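Local coordinates for protein AP endonuclease, family 2 (Brucella melitensis biovar Abortus, PDB 3NGF) that probably interconverts hydroxypyruvate and tartronate semialdehyde as a manganese-binding hydroxypyruvate isomerase built on a xylose isomerase-like TIM barrel, at residues 35-40 against 256-261; 44-49 against 96-101; 128-133 against 173-178; 185-190 against 213-218. All coordinates share one frame; numbering follows the deposited sequence. Where two conformers were deposited one is given.

Interaction 1: 35-40 against 256-261; sequences AGFGGV and SGLAWF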
# COMPACT_ATOMS: atom_id res chain seq x y z
N ALA A 35 -7.38 -19.75 -3.50
CA ALA A 35 -8.51 -18.89 -3.93
C ALA A 35 -8.20 -18.29 -5.30
O ALA A 35 -9.04 -17.65 -5.88
CB ALA A 35 -8.79 -17.78 -2.88
N GLY A 36 -6.98 -18.52 -5.81
CA GLY A 36 -6.59 -18.09 -7.14
C GLY A 36 -5.89 -16.75 -7.23
O GLY A 36 -5.80 -16.18 -8.32
N PHE A 37 -5.39 -16.24 -6.11
CA PHE A 37 -4.53 -15.04 -6.16
C PHE A 37 -3.11 -15.46 -6.55
O PHE A 37 -2.60 -16.46 -6.05
CB PHE A 37 -4.52 -14.32 -4.81
CG PHE A 37 -5.82 -13.64 -4.49
CD1 PHE A 37 -6.11 -12.35 -4.95
CD2 PHE A 37 -6.77 -14.29 -3.73
CE1 PHE A 37 -7.32 -11.74 -4.66
CE2 PHE A 37 -8.00 -13.68 -3.44
CZ PHE A 37 -8.26 -12.41 -3.90
N GLY A 38 -2.48 -14.68 -7.42
CA GLY A 38 -1.08 -14.87 -7.80
C GLY A 38 -0.15 -13.94 -7.04
O GLY A 38 1.08 -14.11 -7.08
N GLY A 39 -0.72 -12.95 -6.36
CA GLY A 39 0.06 -11.97 -5.60
C GLY A 39 -0.55 -11.71 -4.24
O GLY A 39 -1.77 -11.89 -4.05
N VAL A 40 0.29 -11.29 -3.30
CA VAL A 40 -0.17 -10.90 -1.97
C VAL A 40 0.52 -9.61 -1.51
O VAL A 40 1.60 -9.24 -2.00
CB VAL A 40 0.06 -12.00 -0.91
CG1 VAL A 40 -0.76 -13.25 -1.24
CG2 VAL A 40 1.55 -12.34 -0.79
N SER A 256 -16.27 -16.81 1.12
CA SER A 256 -17.67 -16.63 0.77
C SER A 256 -17.94 -15.31 0.05
O SER A 256 -18.99 -15.15 -0.59
CB SER A 256 -18.56 -16.71 2.01
OG SER A 256 -18.36 -17.95 2.66
N GLY A 257 -17.02 -14.38 0.21
CA GLY A 257 -17.09 -13.07 -0.42
C GLY A 257 -16.43 -12.92 -1.78
O GLY A 257 -16.46 -11.84 -2.36
N LEU A 258 -15.84 -14.00 -2.30
CA LEU A 258 -14.99 -13.88 -3.49
C LEU A 258 -15.67 -14.05 -4.87
O LEU A 258 -14.99 -14.17 -5.87
CB LEU A 258 -13.81 -14.84 -3.35
CG LEU A 258 -12.78 -14.45 -2.30
CD1 LEU A 258 -11.68 -15.51 -2.21
CD2 LEU A 258 -12.17 -13.06 -2.58
N ALA A 259 -17.01 -14.00 -4.94
CA ALA A 259 -17.68 -14.04 -6.25
C ALA A 259 -17.20 -12.92 -7.18
O ALA A 259 -17.07 -13.12 -8.39
CB ALA A 259 -19.25 -14.00 -6.11
N TRP A 260 -16.91 -11.74 -6.63
CA TRP A 260 -16.49 -10.59 -7.43
C TRP A 260 -15.20 -10.89 -8.16
O TRP A 260 -14.96 -10.35 -9.25
CB TRP A 260 -16.30 -9.33 -6.54
CG TRP A 260 -15.10 -9.38 -5.67
CD1 TRP A 260 -15.04 -9.78 -4.37
CD2 TRP A 260 -13.76 -9.00 -6.03
NE1 TRP A 260 -13.75 -9.70 -3.90
CE2 TRP A 260 -12.94 -9.23 -4.91
CE3 TRP A 260 -13.17 -8.53 -7.21
CZ2 TRP A 260 -11.56 -9.01 -4.92
CZ3 TRP A 260 -11.82 -8.28 -7.23
CH2 TRP A 260 -11.02 -8.51 -6.08
N PHE A 261 -14.37 -11.73 -7.54
CA PHE A 261 -13.03 -12.07 -8.04
C PHE A 261 -13.07 -13.21 -9.07
O PHE A 261 -12.08 -13.44 -9.77
CB PHE A 261 -12.16 -12.44 -6.84
CG PHE A 261 -10.74 -12.83 -7.18
CD1 PHE A 261 -9.92 -11.96 -7.89
CD2 PHE A 261 -10.22 -14.04 -6.74
CE1 PHE A 261 -8.59 -12.31 -8.17
CE2 PHE A 261 -8.88 -14.40 -7.02
CZ PHE A 261 -8.07 -13.54 -7.75
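Phe37 and Phe261 form an offset stack where the C-terminal tail of this TIM barrel returns to the turn between helix 25-34 and the second strand, 39-41. The planes of the aromatic pair are 6° apart and the centroids of the Phe37 and Phe261 rings are separated by 4.0 Å. The displacement is uneven: Phe261 CE2 sits over the centre of the Phe37 ring, whereas Phe37 CE1 lies toward the rim of Phe261. CG of Phe261 stands anti to its backbone N (chi1 -180°), which carries it toward residues 35-37. Phe12 of strand 11-15 touches both rings.

Aliphatic packing comes from Leu258, whose two methyls serve different partners. CD1 meets Ala35 CB at 3.7 Å, while CD2 reaches the edge of the Phe37 ring, 4.2 Å from CZ.

The polar atoms of the contact are two carbonyls at the edge of a ring; no hydrogen bond joins the segments. The rim of Phe261 faces them in succession: CE2 is 3.4 Å from Ala35 O, which lies in the ring plane, and CZ is 3.5 Å from Gly36 O. Both carbonyls lie just past the end of helix 25-34, where Gly36, with a positive phi of 94°, forms a Schellman motif. The tail itself turns tightly, with Phe261 N donating to Leu258 O at 3.0 Å.

Interaction 2: 44-49 against 96-101; sequences FPYDFD and DIALHY
Tyr101 reaches from its helix to the loop 44-49 and donates its hydroxyl to the backbone oxygen of Phe48, with OH 2.6 Å from O. The C=O...OH angle of 161° puts the donor almost straight beyond the carbonyl, and Phe48 O lies in the plane of the tyrosine ring, at its edge. CG of Tyr101 stands anti to its carbonyl carbon (chi1 -81°), beside the backbone N, which carries it toward the loop.

Tyr46 adds an edge-to-face (T-shaped) stack. Its edge points at the face of Tyr101, with the Tyr46 and Tyr101 ring centroids 5.0 Å apart and the planes at 77°; Tyr46 CD1 sits toward the rim of that face, 3.6 Å from Tyr101 CE1. The same CD1 meets Ile97 CG2 at 3.7 Å, the branch that stands anti to the isoleucine backbone N. At the far end of the ring Tyr46 OH lies 3.5 Å from Ala98 CB, but its hydrogen-bond partner is Asn68 O. Pro45, which starts the type I turn closing at Phe48, sets CG 3.6 Å from Tyr101 CD2.

A water bridges the outer part of the contact, donating to Asp49 OD1 at 3.0 Å and lying in the His100 ring plane, 3.1 Å from NE2. OD1 also caps Asp51 N at the start of helix 50-59.

The contact lies between helices 88-104 and 50-59, Ala50 of the latter touching Tyr101, and against strand 63-68, where Phe67 touches Pro45, Tyr46 and Tyr101.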
# COMPACT_ATOMS: atom_id res chain seq x y z
N PHE A 44 3.05 -5.46 7.67
CA PHE A 44 4.35 -5.63 8.34
C PHE A 44 4.79 -7.08 8.46
O PHE A 44 4.12 -7.88 9.10
CB PHE A 44 4.33 -4.97 9.74
CG PHE A 44 3.74 -3.59 9.76
CD1 PHE A 44 4.39 -2.52 9.15
CD2 PHE A 44 2.53 -3.34 10.39
CE1 PHE A 44 3.86 -1.23 9.18
CE2 PHE A 44 1.99 -2.06 10.41
CZ PHE A 44 2.66 -1.00 9.81
N PRO A 45 5.95 -7.42 7.88
CA PRO A 45 6.49 -8.77 8.02
C PRO A 45 7.45 -8.95 9.21
O PRO A 45 7.98 -10.05 9.41
CB PRO A 45 7.28 -8.94 6.74
CG PRO A 45 7.78 -7.57 6.46
CD PRO A 45 6.71 -6.63 6.90
N TYR A 46 7.67 -7.90 9.99
CA TYR A 46 8.86 -7.81 10.84
C TYR A 46 8.83 -8.72 12.07
O TYR A 46 9.88 -8.94 12.68
CB TYR A 46 9.16 -6.34 11.22
CG TYR A 46 9.24 -5.48 9.98
CD1 TYR A 46 10.26 -5.67 9.06
CD2 TYR A 46 8.26 -4.56 9.67
CE1 TYR A 46 10.33 -4.96 7.92
CE2 TYR A 46 8.32 -3.83 8.52
CZ TYR A 46 9.34 -4.04 7.62
OH TYR A 46 9.42 -3.32 6.44
N ASP A 47 7.64 -9.24 12.43
CA ASP A 47 7.54 -10.21 13.53
C ASP A 47 7.77 -11.65 13.07
O ASP A 47 7.69 -12.58 13.89
CB ASP A 47 6.20 -10.08 14.28
CG ASP A 47 6.26 -10.61 15.74
OD1 ASP A 47 7.26 -10.34 16.48
OD2 ASP A 47 5.29 -11.29 16.16
N PHE A 48 8.09 -11.83 11.79
CA PHE A 48 8.41 -13.14 11.20
C PHE A 48 9.79 -13.13 10.52
O PHE A 48 10.26 -12.08 10.07
CB PHE A 48 7.30 -13.54 10.21
CG PHE A 48 5.92 -13.63 10.84
CD1 PHE A 48 5.10 -12.50 10.92
CD2 PHE A 48 5.45 -14.85 11.33
CE1 PHE A 48 3.83 -12.60 11.50
CE2 PHE A 48 4.20 -14.96 11.90
CZ PHE A 48 3.38 -13.84 12.00
N ASP A 49 10.44 -14.29 10.48
CA ASP A 49 11.72 -14.52 9.78
C ASP A 49 11.50 -14.30 8.27
O ASP A 49 10.61 -14.91 7.66
CB ASP A 49 12.23 -15.94 10.08
CG ASP A 49 13.54 -16.33 9.33
OD1 ASP A 49 14.22 -15.48 8.69
OD2 ASP A 49 13.90 -17.52 9.40
N ASP A 96 16.94 0.11 6.07
CA ASP A 96 17.81 -1.07 6.00
C ASP A 96 17.03 -2.35 6.28
O ASP A 96 17.18 -3.35 5.58
CB ASP A 96 18.98 -0.96 6.99
CG ASP A 96 19.99 0.11 6.59
OD1 ASP A 96 20.22 0.30 5.39
OD2 ASP A 96 20.57 0.76 7.49
N ILE A 97 16.21 -2.29 7.32
CA ILE A 97 15.41 -3.41 7.77
C ILE A 97 14.39 -3.76 6.69
O ILE A 97 14.28 -4.93 6.30
CB ILE A 97 14.67 -3.07 9.09
CG1 ILE A 97 15.66 -2.90 10.25
CG2 ILE A 97 13.68 -4.19 9.45
CD1 ILE A 97 14.99 -2.49 11.57
N ALA A 98 13.68 -2.75 6.18
CA ALA A 98 12.74 -2.96 5.06
C ALA A 98 13.40 -3.56 3.80
O ALA A 98 12.85 -4.47 3.19
CB ALA A 98 12.03 -1.64 4.72
N LEU A 99 14.60 -3.07 3.47
CA LEU A 99 15.38 -3.54 2.32
C LEU A 99 15.76 -5.01 2.48
O LEU A 99 15.62 -5.79 1.51
CB LEU A 99 16.63 -2.66 2.08
CG LEU A 99 17.55 -2.97 0.89
CD1 LEU A 99 16.77 -3.05 -0.43
CD2 LEU A 99 18.72 -1.96 0.79
N HIS A 100 16.21 -5.40 3.67
CA HIS A 100 16.52 -6.82 3.96
C HIS A 100 15.34 -7.73 3.62
O HIS A 100 15.51 -8.72 2.91
CB HIS A 100 16.93 -7.03 5.44
CG HIS A 100 16.96 -8.47 5.85
ND1 HIS A 100 17.94 -9.35 5.42
CD2 HIS A 100 16.12 -9.20 6.62
CE1 HIS A 100 17.69 -10.55 5.91
NE2 HIS A 100 16.61 -10.48 6.66
N TYR A 101 14.15 -7.35 4.09
CA TYR A 101 12.96 -8.12 3.77
C TYR A 101 12.57 -8.03 2.30
O TYR A 101 12.18 -9.03 1.69
CB TYR A 101 11.77 -7.68 4.65
CG TYR A 101 11.77 -8.27 6.02
CD1 TYR A 101 12.62 -7.78 7.02
CD2 TYR A 101 10.91 -9.31 6.35
CE1 TYR A 101 12.63 -8.32 8.28
CE2 TYR A 101 10.90 -9.85 7.61
CZ TYR A 101 11.76 -9.36 8.58
OH TYR A 101 11.75 -9.91 9.83
O HOH W 1 15.78 -12.99 8.22

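Interaction 3: 128-133 against 173-178; sequences TFIENF and KRVNRP
Val175, in the last turn of helix 165-175, packs one methyl against Phe129 and Phe133 of helix 122-140, joining two outer helices of the TIM barrel. The backbones come near each other here, with the CA atoms of Ile130 and Val175 5.2 Å apart.

Apolar contacts converge on Val175 CG2. It lies 3.9 Å from Phe129 CE2 and also 3.9 Å from Phe133 CB. Within their own helix the two phenylalanine rings lie one over the other, Phe129 CZ above the centre of the Phe133 ring, and both touch Val149 of strand 146-149, so this layer continues toward the barrel wall.

An aliphatic group also meets a charged one. Ile130 CD1 lies over one face of the Arg174 guanidinium, 3.6 Å from NH2 and 3.7 Å from NE, and the two side chains cross at about a right angle. The arginine chain is bent at chi3 (61°), which places NE, while NH1 forms a salt bridge with Glu126 of helix 122-140.

Hydrogen bonds also cross from just beyond the segment 128-133: Arg134 donates to the carbonyls of Arg174 and Val175. After the helix ends, Arg177 pairs through NE with Asp138, and its NH1 donates to Asn176 O at 3.0 Å (N-H...O 162°), the oxygen in the guanidinium plane but the donor 53° out of the carbonyl plane.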
# COMPACT_ATOMS: atom_id res chain seq x y z
N THR A 128 11.10 17.32 6.16
CA THR A 128 11.61 16.05 6.68
C THR A 128 11.16 14.89 5.80
O THR A 128 11.94 13.98 5.50
CB THR A 128 11.20 15.86 8.16
OG1 THR A 128 11.87 16.85 8.97
CG2 THR A 128 11.52 14.45 8.63
N PHE A 129 9.91 14.96 5.35
CA PHE A 129 9.37 14.00 4.36
C PHE A 129 10.27 13.92 3.13
O PHE A 129 10.65 12.82 2.71
CB PHE A 129 7.95 14.40 3.95
CG PHE A 129 7.34 13.54 2.85
CD1 PHE A 129 6.51 12.48 3.16
CD2 PHE A 129 7.57 13.82 1.52
CE1 PHE A 129 5.93 11.71 2.17
CE2 PHE A 129 6.97 13.02 0.52
CZ PHE A 129 6.17 11.97 0.87
N ILE A 130 10.63 15.07 2.57
CA ILE A 130 11.47 15.14 1.36
C ILE A 130 12.84 14.50 1.62
O ILE A 130 13.32 13.67 0.84
CB ILE A 130 11.58 16.61 0.84
CG1 ILE A 130 10.23 17.06 0.28
CG2 ILE A 130 12.66 16.74 -0.23
CD1 ILE A 130 10.06 18.52 0.07
N GLU A 131 13.46 14.86 2.74
CA GLU A 131 14.77 14.30 3.04
C GLU A 131 14.70 12.80 3.19
O GLU A 131 15.59 12.09 2.69
CB GLU A 131 15.36 14.88 4.31
CG GLU A 131 15.71 16.36 4.21
CD GLU A 131 16.56 16.76 3.00
OE1 GLU A 131 17.39 15.97 2.48
OE2 GLU A 131 16.42 17.94 2.57
N ASN A 132 13.68 12.32 3.90
CA ASN A 132 13.56 10.89 4.18
C ASN A 132 13.25 10.05 2.93
O ASN A 132 13.83 8.96 2.69
CB ASN A 132 12.54 10.62 5.31
CG ASN A 132 13.13 10.85 6.71
OD1 ASN A 132 14.35 10.66 6.94
ND2 ASN A 132 12.28 11.27 7.65
N PHE A 133 12.34 10.57 2.12
CA PHE A 133 11.97 9.94 0.84
C PHE A 133 13.14 9.96 -0.12
O PHE A 133 13.36 9.00 -0.83
CB PHE A 133 10.69 10.56 0.26
CG PHE A 133 9.44 9.79 0.64
CD1 PHE A 133 8.97 9.76 1.95
CD2 PHE A 133 8.79 9.03 -0.30
CE1 PHE A 133 7.86 9.00 2.31
CE2 PHE A 133 7.68 8.29 0.04
CZ PHE A 133 7.21 8.26 1.34
N LYS A 173 6.81 15.28 -6.59
CA LYS A 173 7.57 16.11 -7.53
C LYS A 173 8.70 16.86 -6.82
O LYS A 173 9.80 17.00 -7.36
CB LYS A 173 6.64 17.10 -8.27
CG LYS A 173 5.90 16.47 -9.44
CD LYS A 173 4.96 17.44 -10.12
CE LYS A 173 3.92 16.71 -10.98
NZ LYS A 173 2.81 17.66 -11.35
N ARG A 174 8.44 17.32 -5.60
CA ARG A 174 9.47 17.99 -4.82
C ARG A 174 10.60 17.05 -4.42
O ARG A 174 11.76 17.46 -4.39
CB ARG A 174 8.89 18.68 -3.61
CG ARG A 174 7.91 19.79 -4.00
CD ARG A 174 7.12 20.30 -2.82
NE ARG A 174 7.95 20.87 -1.76
CZ ARG A 174 7.48 21.18 -0.54
NH1 ARG A 174 6.19 20.96 -0.22
NH2 ARG A 174 8.30 21.69 0.37
N VAL A 175 10.25 15.78 -4.16
CA VAL A 175 11.25 14.73 -3.82
C VAL A 175 12.23 14.54 -4.98
O VAL A 175 13.46 14.39 -4.77
CB VAL A 175 10.57 13.39 -3.45
CG1 VAL A 175 11.56 12.21 -3.41
CG2 VAL A 175 9.81 13.54 -2.11
N ASN A 176 11.69 14.53 -6.21
CA ASN A 176 12.49 14.54 -7.43
C ASN A 176 13.38 13.30 -7.53
O ASN A 176 14.60 13.39 -7.70
CB ASN A 176 13.32 15.83 -7.52
CG ASN A 176 13.82 16.12 -8.93
OD1 ASN A 176 13.08 15.98 -9.89
ND2 ASN A 176 15.09 16.53 -9.05
N ARG A 177 12.73 12.12 -7.43
CA ARG A 177 13.41 10.84 -7.61
C ARG A 177 12.50 9.93 -8.42
O ARG A 177 11.32 9.77 -8.07
CB ARG A 177 13.72 10.19 -6.26
CG ARG A 177 14.72 10.98 -5.39
CD ARG A 177 16.13 10.87 -5.94
NE ARG A 177 17.13 11.42 -5.03
CZ ARG A 177 17.37 12.71 -4.87
NH1 ARG A 177 16.73 13.62 -5.58
NH2 ARG A 177 18.30 13.11 -4.00
N PRO A 178 13.04 9.29 -9.48
CA PRO A 178 12.15 8.50 -10.35
C PRO A 178 11.52 7.27 -9.69
O PRO A 178 10.40 6.87 -10.07
CB PRO A 178 13.07 8.09 -11.50
CG PRO A 178 14.05 9.24 -11.58
CD PRO A 178 14.34 9.58 -10.13

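Interaction 4: 185-190 against 213-218; sequences DLYHAQ and ASVPDR. With MN (manganese (II) ion), chain C.
Arg218 lies flat over one face of the Tyr187 ring, guanidinium and ring planes only 11° apart. The aliphatic part shares the stack: Arg218 CG makes a CH-pi contact 3.8 Å from the Tyr187 ring centroid, and NE sits 3.6 Å from Tyr187 CE2. An extended chain from CG to NE carries the arginine across the ring, and NH2 donates to a water at 3.0 Å that may in turn donate to Asp185 OD2, though it has other acceptors nearby.

That carboxylate oxygen binds the manganese ion, OD2 to metal 2.2 Å, at the C-terminal end of TIM-barrel strand 180-185. Glu150, Gln211, Glu247 and two waters complete the site. OD1 of Asp185 caps helix 186-192 through weak bonds from the backbone N of Tyr187 and His188. His188 belongs to the second shell: its NE2 is hydrogen-bonded, at 2.8 Å, to one of the metal-bound waters.

Around the tyrosine edge run the carbonyls of the loop after strand 207-212. Another water donates to both Tyr187 OH (2.8 Å) and Pro216 O (2.7 Å); the peptide bond before Pro216 is cis. The hydroxyl is also hydrogen-bonded to Asn156 OD1. Val215 CG2 packs 3.7 Å from Tyr187 CD1.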
# COMPACT_ATOMS: atom_id res chain seq x y z
N ASP A 185 -5.00 4.29 -3.01
CA ASP A 185 -6.05 3.47 -2.38
C ASP A 185 -7.39 4.18 -2.66
O ASP A 185 -7.63 5.33 -2.19
CB ASP A 185 -5.72 3.30 -0.90
CG ASP A 185 -6.73 2.44 -0.13
OD1 ASP A 185 -7.90 2.46 -0.49
OD2 ASP A 185 -6.36 1.77 0.87
N LEU A 186 -8.22 3.55 -3.48
CA LEU A 186 -9.40 4.23 -4.01
C LEU A 186 -10.45 4.42 -2.93
O LEU A 186 -11.34 5.30 -3.01
CB LEU A 186 -9.96 3.48 -5.23
CG LEU A 186 -9.08 3.55 -6.46
CD1 LEU A 186 -9.59 2.59 -7.53
CD2 LEU A 186 -8.99 5.00 -7.00
N TYR A 187 -10.37 3.60 -1.90
CA TYR A 187 -11.21 3.79 -0.71
C TYR A 187 -10.89 5.17 -0.07
O TYR A 187 -11.80 5.99 0.19
CB TYR A 187 -10.98 2.61 0.27
CG TYR A 187 -11.56 2.79 1.65
CD1 TYR A 187 -12.89 2.49 1.91
CD2 TYR A 187 -10.78 3.25 2.70
CE1 TYR A 187 -13.44 2.68 3.19
CE2 TYR A 187 -11.30 3.42 3.97
CZ TYR A 187 -12.63 3.16 4.21
OH TYR A 187 -13.12 3.34 5.48
N HIS A 188 -9.61 5.43 0.15
CA HIS A 188 -9.22 6.72 0.73
C HIS A 188 -9.49 7.88 -0.24
O HIS A 188 -9.91 8.94 0.18
CB HIS A 188 -7.73 6.68 1.12
CG HIS A 188 -7.40 5.71 2.21
ND1 HIS A 188 -8.10 5.64 3.40
CD2 HIS A 188 -6.38 4.83 2.33
CE1 HIS A 188 -7.53 4.74 4.18
NE2 HIS A 188 -6.50 4.21 3.54
N ALA A 189 -9.25 7.67 -1.54
CA ALA A 189 -9.41 8.71 -2.56
C ALA A 189 -10.88 9.09 -2.67
O ALA A 189 -11.21 10.27 -2.80
CB ALA A 189 -8.91 8.23 -3.90
N GLN A 190 -11.77 8.10 -2.59
CA GLN A 190 -13.21 8.41 -2.66
C GLN A 190 -13.74 9.18 -1.44
O GLN A 190 -14.65 10.03 -1.59
CB GLN A 190 -13.99 7.10 -2.89
CG GLN A 190 -15.51 7.21 -2.90
CD GLN A 190 -16.04 8.25 -3.87
OE1 GLN A 190 -15.33 8.71 -4.79
NE2 GLN A 190 -17.31 8.62 -3.69
N ALA A 213 -11.47 -1.23 -1.79
CA ALA A 213 -12.36 -1.70 -0.75
C ALA A 213 -13.67 -0.94 -0.94
O ALA A 213 -13.67 0.20 -1.46
CB ALA A 213 -11.78 -1.45 0.69
N SER A 214 -14.79 -1.54 -0.55
CA SER A 214 -16.07 -0.84 -0.67
C SER A 214 -16.09 0.45 0.15
O SER A 214 -15.44 0.55 1.20
CB SER A 214 -17.25 -1.74 -0.27
OG SER A 214 -17.35 -1.93 1.12
N VAL A 215 -16.83 1.43 -0.35
CA VAL A 215 -17.06 2.69 0.35
C VAL A 215 -18.58 2.77 0.64
O VAL A 215 -19.37 2.59 -0.26
CB VAL A 215 -16.58 3.90 -0.49
CG1 VAL A 215 -16.92 5.22 0.23
CG2 VAL A 215 -15.09 3.80 -0.80
N PRO A 216 -18.97 3.06 1.89
CA PRO A 216 -18.11 3.45 3.00
C PRO A 216 -17.63 2.34 3.95
O PRO A 216 -16.84 2.62 4.87
CB PRO A 216 -19.00 4.43 3.76
CG PRO A 216 -20.37 3.81 3.63
CD PRO A 216 -20.40 3.27 2.22
N ASP A 217 -18.10 1.11 3.79
CA ASP A 217 -17.90 0.12 4.87
C ASP A 217 -16.66 -0.77 4.80
O ASP A 217 -16.45 -1.59 5.69
CB ASP A 217 -19.15 -0.72 5.06
CG ASP A 217 -20.30 0.11 5.59
OD1 ASP A 217 -20.08 0.93 6.51
OD2 ASP A 217 -21.40 -0.06 5.08
N ARG A 218 -15.87 -0.59 3.76
CA ARG A 218 -14.52 -1.18 3.61
C ARG A 218 -14.57 -2.71 3.54
O ARG A 218 -13.76 -3.40 4.14
CB ARG A 218 -13.59 -0.66 4.70
CG ARG A 218 -12.12 -0.60 4.27
CD ARG A 218 -11.23 0.05 5.32
NE ARG A 218 -9.89 0.26 4.78
CZ ARG A 218 -8.91 0.92 5.41
NH1 ARG A 218 -9.09 1.41 6.63
NH2 ARG A 218 -7.74 1.06 4.81
MN MN C . -4.43 1.34 1.88
O HOH W 2 -8.52 0.13 2.05
O HOH W 3 -15.50 4.85 5.65
O HOH W 4 -4.99 1.95 3.99
O HOH W 5 -2.27 0.72 2.90

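In the fold
From the N terminus, residues 35-40 come first, but interaction 1 closes only at 256-261, so its loop encloses the other three contacts and ties the turn before the second barrel strand to the C-terminal tail. Inside it, interactions 2, 3 and 4 follow in series without crossing. Interaction 2 joins the loop after strand 39-41 to helix 88-104; interaction 3 joins helices 122-140 and 165-175; interaction 4 joins the start of helix 186-192, after strand 180-185, to the loop after strand 207-212, beside the manganese. Interactions 1 and 3 lie on opposite sides of the chain's centre, their own centres about 35 Å apart, as do 2 and 4, with centres about 28 Å apart.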